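Local coordinates for EscD/YscD/HrpQ family type III secretion system inner membrane ring protein (Pseudomonas aeruginosa, PDB 6UID) that probably forms part of the inner-membrane ring of the type III secretion system, its cytoplasmic domain facing the sorting platform, at residues 25-30 / 34-39; 69-74 / 81-86; 94-97 / 103-106. One frame throughout, in Å; residues are numbered along the deposited sequence.

Contact 1 (25-30 / 34-39); sequences RVALGS and QADLVL
Arg25 and Asp36 meet across the start of this pair with water between them: two waters sit in the guanidinium plane at its edge, both on NH1, and one donates onward to Asp36 OD2, the other to Gln34 O. The carboxylate lies obliquely to the guanidinium, its OD2 well out of plane and 4.5 Å from NH1, so no N-H points at it. Arg25 has a second conformer, which leaves the water link doubtful as a permanent feature.

The same OD2 receives Ala27 N through its anti lone pair, at 2.8 Å and 169°. Asp36 CG is turned beside its own backbone N (chi1 -58°), which carries the carboxylate to the strand 24-29 just where the parallel pairing begins. From there the backbone takes over: Leu37 N binds Ala27 O at 3.1 Å, Gly29 N binds Leu37 O, and Leu39 N reaches Gly29 O at 2.9 Å.

On the sheet face carrying Leu28 and Leu37, these two lie side by side, with Leu28 CD2 3.9 Å from Leu37 CD1. Leu37 CD1 also meets Val26 CG1 at 3.7 Å, and Leu39 CD1 packs on Leu28 CB; Phe9 of strand 5-9 covers these leucines. The edge strand 37-38 is therefore joined to its sheet by main-chain bonds, with an aspartate standing in for a backbone acceptor where the strand pairing starts and leucines sealing its inner face.

Contact 2 (69-74 / 81-86); sequences PRQDGQ and ILQALA
Leu82 meets Gln71 first, its CA 3.5 Å from the amide oxygen OE1 and its CB and CD2 a little farther off, so that the oxygen rests against an aliphatic surface. Leu82 itself is buried, its side chain also lying on Trp95 and Phe97 of strand 93-98.

Gln83 follows with the polar core of the contact. Its backbone N donates to Gln71 OE1 at 2.8 Å, nearly straight at 171°, approaching 24° out of the amide plane. With Gln71 CG swung opposite its own main-chain nitrogen (chi1 176°) and the chain extended beyond, the amide reaches fully across to the loop. Gln83 CB also touches this oxygen, whereas the rest of its side chain bends away.

A type II turn from Gln83 to Ala86 then brings the loop back, closed by Ala86 N on Gln83 O at 3.2 Å. Its methyl, Ala86 CB, faces the strand, 3.7 Å from Gln71 CG and 3.5 Å from Asp72 OD2. Asp72 is the second residue of the type I' turn (Gln71 to Gln74) that joins strands 69-71 and 74-75, and its OD1 is taken by Gly87 N.

Gln71 OE1 accepts a second hydrogen bond, from Gln88 NE2, so two donors grip one oxygen and fix the rotation of the amide. Within this contact the bond across is thus a side-chain oxygen taking a backbone N-H, with the Ala86 methyl set between the aliphatic part of Gln71 and the Asp72 carboxylate; Gly87 continues the link by bonding to Asp72.

Contact 3 (94-97 / 103-106); sequences RWTF and SFPE. Unlike the reference sequence in segment 94-97: Thr96 (reference Ala).
Thr96 and Phe104 meet on the outer side of a beta sandwich of the FHA-like kind, where the chain leaves strand 93-98, turns and doubles back over it. The two side chains run alongside one another, pointing opposite ways. The residue at position 96 in this crystal is threonine, where the reference sequence has alanine, and its methyl does the touching: CG2 lies 3.5 Å from Phe104 CD1 and 3.6 Å from CE1, approaching that ring obliquely.

The threonine rotamer sorts its two branches. OG1 stands opposite the backbone N (chi1 -163°) and bonds to Ala86 O, which puts CG2 in the cleft flanked by both main-chain neighbours of CA, directed at the phenylalanine. On the other segment, Phe104 CG sits beside its own backbone N (chi1 -70°), and this swings the end of the ring back to the strand although the residue starts alongside it. The ring is covered further by Lys6, Arg8 and Tyr10, so it lies across the neighbouring strand 5-9 as well.

Phe97 behaves in the contrary sense: its side chain leads away from Phe104 into the interior, where its ring meets Trp5 edge-to-face. What it offers Phe104 is backbone. Its CA sits close to the plane of the Phe104 ring, at the ring's edge, 3.9 Å from CE1.

How the contacts relate
From the N terminus, contact 1 comes first and closes the short loop of residues 31-33, setting strand 37-38 parallel to strand 24-29 at the edge of the mixed sheet. Contact 2 then fastens the loop at 81-86 back onto the hairpin at 69-74, and contact 3 folds the chain after strand 93-98 onto the strand it has just left. The three loops follow one another in series, none nested or crossed. Contact 1 stands apart, its centre about 19 Å from that of contact 2, whereas contacts 2 and 3 touch: Leu85 N lies 2.8 Å from Phe97 O, a probable hydrogen bond, and both contacts reach the antiparallel sheet, through strands 69-71 and 93-98 respectively.

Contact 1 (25-30 / 34-39)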
loop_
_atom_site.group_PDB
_atom_site.type_symbol
_atom_site.label_atom_id
_atom_site.label_comp_id
_atom_site.label_asym_id
_atom_site.label_seq_id
_atom_site.Cartn_x
_atom_site.Cartn_y
_atom_site.Cartn_z
ATOM N N ARG A 25 13.244 -7.140 -1.268
ATOM C CA ARG A 25 12.836 -5.810 -0.845
ATOM C C ARG A 25 12.174 -5.076 -2.001
ATOM O O ARG A 25 12.680 -5.087 -3.131
ATOM C CB ARG A 25 14.083 -5.038 -0.406
ATOM C CG ARG A 25 13.870 -3.579 -0.030
ATOM C CD ARG A 25 15.173 -2.977 0.483
ATOM N NE ARG A 25 14.992 -1.672 1.104
ATOM C CZ ARG A 25 14.929 -0.528 0.435
ATOM N NH1 ARG A 25 15.046 -0.523 -0.877
ATOM N NH2 ARG A 25 14.779 0.619 1.085
ATOM N N VAL A 26 11.054 -4.414 -1.712
ATOM C CA VAL A 26 10.331 -3.595 -2.682
ATOM C C VAL A 26 10.108 -2.214 -2.082
ATOM O O VAL A 26 9.345 -2.069 -1.122
ATOM C CB VAL A 26 8.989 -4.225 -3.080
ATOM C CG1 VAL A 26 8.267 -3.330 -4.106
ATOM C CG2 VAL A 26 9.191 -5.628 -3.644
ATOM N N ALA A 27 10.742 -1.200 -2.660
ATOM C CA ALA A 27 10.558 0.181 -2.244
ATOM C C ALA A 27 9.643 0.865 -3.248
ATOM O O ALA A 27 9.823 0.728 -4.461
ATOM C CB ALA A 27 11.904 0.905 -2.168
ATOM N N LEU A 28 8.663 1.585 -2.744
ATOM C CA LEU A 28 7.720 2.335 -3.559
ATOM C C LEU A 28 7.909 3.811 -3.246
ATOM O O LEU A 28 7.998 4.188 -2.071
ATOM C CB LEU A 28 6.291 1.934 -3.221
ATOM C CG LEU A 28 5.901 0.468 -3.390
ATOM C CD1 LEU A 28 6.261 -0.347 -2.164
ATOM C CD2 LEU A 28 4.416 0.358 -3.672
ATOM N N GLY A 29 7.960 4.648 -4.275
ATOM C CA GLY A 29 8.192 6.061 -4.027
ATOM C C GLY A 29 8.310 6.847 -5.312
ATOM O O GLY A 29 8.228 6.299 -6.415
ATOM N N SER A 30 8.578 8.140 -5.160
ATOM C CA SER A 30 8.630 9.033 -6.309
ATOM C C SER A 30 10.020 9.221 -6.894
ATOM O O SER A 30 10.130 9.837 -7.958
ATOM C CB SER A 30 8.081 10.407 -5.918
ATOM O OG SER A 30 8.833 10.942 -4.853
ATOM N N GLN A 34 15.734 5.414 -6.049
ATOM C CA GLN A 34 15.532 4.696 -4.799
ATOM C C GLN A 34 14.336 3.767 -4.817
ATOM O O GLN A 34 14.191 2.959 -3.886
ATOM C CB GLN A 34 15.335 5.699 -3.656
ATOM C CG GLN A 34 16.494 6.659 -3.469
ATOM C CD GLN A 34 16.342 7.464 -2.204
ATOM O OE1 GLN A 34 16.572 6.957 -1.099
ATOM N NE2 GLN A 34 15.903 8.702 -2.346
ATOM N N ALA A 35 13.465 3.859 -5.811
ATOM C CA ALA A 35 12.198 3.144 -5.819
ATOM C C ALA A 35 12.166 2.062 -6.885
ATOM O O ALA A 35 12.486 2.313 -8.059
ATOM C CB ALA A 35 11.042 4.118 -6.047
ATOM N N ASP A 36 11.774 0.863 -6.465
ATOM C CA ASP A 36 11.527 -0.245 -7.380
ATOM C C ASP A 36 10.232 -0.057 -8.152
ATOM O O ASP A 36 10.142 -0.429 -9.332
ATOM C CB ASP A 36 11.490 -1.537 -6.576
ATOM C CG ASP A 36 12.780 -1.752 -5.805
ATOM O OD1 ASP A 36 13.827 -1.854 -6.463
ATOM O OD2 ASP A 36 12.799 -1.722 -4.562
ATOM N N LEU A 37 9.208 0.495 -7.499
ATOM C CA LEU A 37 7.930 0.832 -8.107
ATOM C C LEU A 37 7.798 2.348 -7.980
ATOM O O LEU A 37 7.723 2.874 -6.868
ATOM C CB LEU A 37 6.793 0.117 -7.381
ATOM C CG LEU A 37 6.893 -1.409 -7.312
ATOM C CD1 LEU A 37 5.730 -2.038 -6.516
ATOM C CD2 LEU A 37 6.968 -1.988 -8.711
ATOM N N VAL A 38 7.806 3.052 -9.114
ATOM C CA VAL A 38 7.742 4.515 -9.123
ATOM C C VAL A 38 6.286 4.970 -9.080
ATOM O O VAL A 38 5.478 4.607 -9.943
ATOM C CB VAL A 38 8.480 5.093 -10.345
ATOM C CG1 VAL A 38 8.333 6.590 -10.380
ATOM C CG2 VAL A 38 9.941 4.710 -10.289
ATOM N N LEU A 39 5.960 5.773 -8.072
ATOM C CA LEU A 39 4.615 6.249 -7.817
ATOM C C LEU A 39 4.579 7.735 -8.091
ATOM O O LEU A 39 5.432 8.474 -7.584
ATOM C CB LEU A 39 4.242 6.051 -6.347
ATOM C CG LEU A 39 4.208 4.623 -5.838
ATOM C CD1 LEU A 39 3.942 4.631 -4.326
ATOM C CD2 LEU A 39 3.156 3.825 -6.570
HETATM O O HOH W 1 14.834 -2.505 -2.865
HETATM O O HOH W 2 15.308 2.280 -1.571
#

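Contact 2 (69-74 / 81-86)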
loop_
_atom_site.group_PDB
_atom_site.type_symbol
_atom_site.label_atom_id
_atom_site.label_comp_id
_atom_site.label_asym_id
_atom_site.label_seq_id
_atom_site.Cartn_x
_atom_site.Cartn_y
_atom_site.Cartn_z
ATOM N N PRO A 69 0.718 3.777 7.686
ATOM C CA PRO A 69 0.155 2.690 6.882
ATOM C C PRO A 69 -1.044 2.088 7.597
ATOM O O PRO A 69 -1.025 1.880 8.817
ATOM C CB PRO A 69 1.308 1.687 6.791
ATOM C CG PRO A 69 2.068 1.906 8.074
ATOM C CD PRO A 69 1.994 3.404 8.320
ATOM N N ARG A 70 -2.098 1.849 6.829
ATOM C CA ARG A 70 -3.332 1.286 7.366
ATOM C C ARG A 70 -3.781 0.137 6.477
ATOM O O ARG A 70 -3.521 0.121 5.270
ATOM C CB ARG A 70 -4.412 2.335 7.472
ATOM C CG ARG A 70 -4.037 3.432 8.458
ATOM C CD ARG A 70 -5.064 4.545 8.523
ATOM N NE ARG A 70 -4.618 5.590 9.439
ATOM C CZ ARG A 70 -4.847 5.604 10.741
ATOM N NH1 ARG A 70 -5.560 4.639 11.321
ATOM N NH2 ARG A 70 -4.354 6.601 11.470
ATOM N N GLN A 71 -4.436 -0.836 7.101
ATOM C CA GLN A 71 -5.013 -1.976 6.408
ATOM C C GLN A 71 -6.481 -1.996 6.802
ATOM O O GLN A 71 -6.814 -2.148 7.983
ATOM C CB GLN A 71 -4.297 -3.259 6.807
ATOM C CG GLN A 71 -4.922 -4.487 6.197
ATOM C CD GLN A 71 -4.147 -5.729 6.520
ATOM O OE1 GLN A 71 -3.320 -6.174 5.745
ATOM N NE2 GLN A 71 -4.399 -6.284 7.699
ATOM N N ASP A 72 -7.360 -1.748 5.837
ATOM C CA ASP A 72 -8.788 -1.566 6.118
ATOM C C ASP A 72 -9.007 -0.561 7.254
ATOM O O ASP A 72 -9.860 -0.738 8.137
ATOM C CB ASP A 72 -9.464 -2.914 6.389
ATOM C CG ASP A 72 -9.477 -3.819 5.171
ATOM O OD1 ASP A 72 -9.536 -3.298 4.024
ATOM O OD2 ASP A 72 -9.410 -5.054 5.360
ATOM N N GLY A 73 -8.223 0.515 7.223
ATOM C CA GLY A 73 -8.323 1.603 8.163
ATOM C C GLY A 73 -7.554 1.434 9.456
ATOM O O GLY A 73 -7.399 2.421 10.196
ATOM N N GLN A 74 -7.058 0.232 9.756
ATOM C CA GLN A 74 -6.367 -0.026 11.011
ATOM C C GLN A 74 -4.877 0.224 10.838
ATOM O O GLN A 74 -4.250 -0.364 9.952
ATOM C CB GLN A 74 -6.589 -1.482 11.415
ATOM C CG GLN A 74 -8.043 -1.828 11.650
ATOM C CD GLN A 74 -8.636 -1.061 12.822
ATOM O OE1 GLN A 74 -9.674 -0.415 12.691
ATOM N NE2 GLN A 74 -7.970 -1.129 13.974
ATOM N N ILE A 81 2.654 -8.574 8.964
ATOM C CA ILE A 81 2.311 -9.321 7.761
ATOM C C ILE A 81 0.972 -8.795 7.268
ATOM O O ILE A 81 -0.010 -8.769 8.021
ATOM C CB ILE A 81 2.245 -10.830 8.035
ATOM C CG1 ILE A 81 3.633 -11.393 8.391
ATOM C CG2 ILE A 81 1.637 -11.573 6.844
ATOM C CD1 ILE A 81 4.659 -11.327 7.300
ATOM N N LEU A 82 0.944 -8.355 6.027
ATOM C CA LEU A 82 -0.247 -7.764 5.434
ATOM C C LEU A 82 -1.092 -8.844 4.771
ATOM O O LEU A 82 -0.590 -9.910 4.399
ATOM C CB LEU A 82 0.160 -6.685 4.450
ATOM C CG LEU A 82 0.935 -5.515 5.058
ATOM C CD1 LEU A 82 1.292 -4.529 3.939
ATOM C CD2 LEU A 82 0.182 -4.837 6.188
ATOM N N GLN A 83 -2.399 -8.583 4.679
ATOM C CA GLN A 83 -3.361 -9.559 4.181
ATOM C C GLN A 83 -3.714 -9.316 2.717
ATOM O O GLN A 83 -4.077 -8.204 2.321
ATOM C CB GLN A 83 -4.624 -9.580 5.040
ATOM C CG GLN A 83 -4.423 -10.392 6.347
ATOM C CD GLN A 83 -3.823 -11.791 6.121
ATOM O OE1 GLN A 83 -2.820 -12.156 6.741
ATOM N NE2 GLN A 83 -4.436 -12.569 5.231
ATOM N N ALA A 84 -3.649 -10.382 1.924
ATOM C CA ALA A 84 -4.019 -10.278 0.523
ATOM C C ALA A 84 -5.464 -9.811 0.383
ATOM O O ALA A 84 -6.368 -10.249 1.108
ATOM C CB ALA A 84 -3.836 -11.635 -0.161
ATOM N N LEU A 85 -5.652 -8.886 -0.556
ATOM C CA LEU A 85 -6.931 -8.320 -0.966
ATOM C C LEU A 85 -7.545 -7.404 0.077
ATOM O O LEU A 85 -8.624 -6.868 -0.161
ATOM C CB LEU A 85 -7.933 -9.365 -1.470
ATOM C CG LEU A 85 -7.471 -10.064 -2.743
ATOM C CD1 LEU A 85 -8.558 -11.008 -3.203
ATOM C CD2 LEU A 85 -7.146 -9.113 -3.873
ATOM N N ALA A 86 -6.883 -7.169 1.201
ATOM C CA ALA A 86 -7.320 -6.107 2.090
ATOM C C ALA A 86 -6.902 -4.754 1.516
ATOM O O ALA A 86 -5.942 -4.653 0.745
ATOM C CB ALA A 86 -6.716 -6.307 3.476
#

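Contact 3 (94-97 / 103-106)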
loop_
_atom_site.group_PDB
_atom_site.type_symbol
_atom_site.label_atom_id
_atom_site.label_comp_id
_atom_site.label_asym_id
_atom_site.label_seq_id
_atom_site.Cartn_x
_atom_site.Cartn_y
_atom_site.Cartn_z
ATOM N N ARG A 94 -3.038 4.114 -2.324
ATOM C CA ARG A 94 -3.990 3.040 -2.068
ATOM C C ARG A 94 -3.611 1.846 -2.941
ATOM O O ARG A 94 -3.389 2.004 -4.151
ATOM C CB ARG A 94 -5.427 3.472 -2.357
ATOM C CG ARG A 94 -5.853 4.726 -1.607
ATOM C CD ARG A 94 -7.248 4.614 -0.965
ATOM N NE ARG A 94 -8.349 4.647 -1.925
ATOM C CZ ARG A 94 -9.641 4.691 -1.587
ATOM N NH1 ARG A 94 -10.558 4.722 -2.546
ATOM N NH2 ARG A 94 -10.026 4.706 -0.292
ATOM N N TRP A 95 -3.528 0.670 -2.337
ATOM C CA TRP A 95 -3.058 -0.497 -3.069
ATOM C C TRP A 95 -3.598 -1.764 -2.435
ATOM O O TRP A 95 -4.096 -1.759 -1.304
ATOM C CB TRP A 95 -1.522 -0.542 -3.093
ATOM C CG TRP A 95 -0.843 -0.682 -1.747
ATOM C CD1 TRP A 95 -0.647 0.301 -0.820
ATOM C CD2 TRP A 95 -0.240 -1.857 -1.215
ATOM N NE1 TRP A 95 0.040 -0.199 0.252
ATOM C CE2 TRP A 95 0.310 -1.520 0.033
ATOM C CE3 TRP A 95 -0.104 -3.170 -1.676
ATOM C CZ2 TRP A 95 0.980 -2.452 0.829
ATOM C CZ3 TRP A 95 0.573 -4.092 -0.899
ATOM C CH2 TRP A 95 1.085 -3.741 0.362
ATOM N N THR A 96 -3.501 -2.867 -3.171
ATOM C CA THR A 96 -3.730 -4.180 -2.606
ATOM C C THR A 96 -2.818 -5.171 -3.308
ATOM O O THR A 96 -2.197 -4.858 -4.331
ATOM C CB THR A 96 -5.187 -4.608 -2.735
ATOM O OG1 THR A 96 -5.413 -5.696 -1.821
ATOM C CG2 THR A 96 -5.485 -5.010 -4.159
ATOM N N PHE A 97 -2.740 -6.377 -2.778
ATOM C CA PHE A 97 -1.934 -7.413 -3.395
ATOM C C PHE A 97 -2.671 -8.733 -3.317
ATOM O O PHE A 97 -3.557 -8.919 -2.470
ATOM C CB PHE A 97 -0.529 -7.510 -2.759
ATOM C CG PHE A 97 -0.509 -8.189 -1.411
ATOM C CD1 PHE A 97 -0.830 -7.473 -0.284
ATOM C CD2 PHE A 97 -0.177 -9.523 -1.306
ATOM C CE1 PHE A 97 -0.824 -8.119 0.975
ATOM C CE2 PHE A 97 -0.182 -10.162 -0.082
ATOM C CZ PHE A 97 -0.491 -9.449 1.047
ATOM N N SER A 103 -7.879 -12.858 -8.790
ATOM C CA SER A 103 -8.208 -11.609 -9.461
ATOM C C SER A 103 -8.325 -10.463 -8.462
ATOM O O SER A 103 -8.726 -10.655 -7.311
ATOM C CB SER A 103 -9.541 -11.714 -10.211
ATOM O OG SER A 103 -9.463 -12.644 -11.272
ATOM N N PHE A 104 -7.969 -9.255 -8.917
ATOM C CA PHE A 104 -8.174 -8.055 -8.125
ATOM C C PHE A 104 -9.610 -7.562 -8.273
ATOM O O PHE A 104 -10.191 -7.642 -9.359
ATOM C CB PHE A 104 -7.263 -6.927 -8.604
ATOM C CG PHE A 104 -5.824 -7.134 -8.300
ATOM C CD1 PHE A 104 -5.376 -7.032 -6.998
ATOM C CD2 PHE A 104 -4.912 -7.368 -9.306
ATOM C CE1 PHE A 104 -4.059 -7.199 -6.691
ATOM C CE2 PHE A 104 -3.563 -7.533 -8.990
ATOM C CZ PHE A 104 -3.172 -7.447 -7.657
ATOM N N PRO A 105 -10.174 -6.976 -7.217
ATOM C CA PRO A 105 -11.445 -6.263 -7.369
ATOM C C PRO A 105 -11.255 -5.008 -8.202
ATOM O O PRO A 105 -10.205 -4.357 -8.154
ATOM C CB PRO A 105 -11.828 -5.915 -5.924
ATOM C CG PRO A 105 -10.534 -5.860 -5.181
ATOM C CD PRO A 105 -9.621 -6.870 -5.853
ATOM N N GLU A 106 -12.282 -4.672 -8.986
ATOM C CA GLU A 106 -12.224 -3.458 -9.789
ATOM C C GLU A 106 -12.177 -2.220 -8.905
ATOM O O GLU A 106 -11.502 -1.238 -9.237
ATOM C CB GLU A 106 -13.424 -3.389 -10.740
#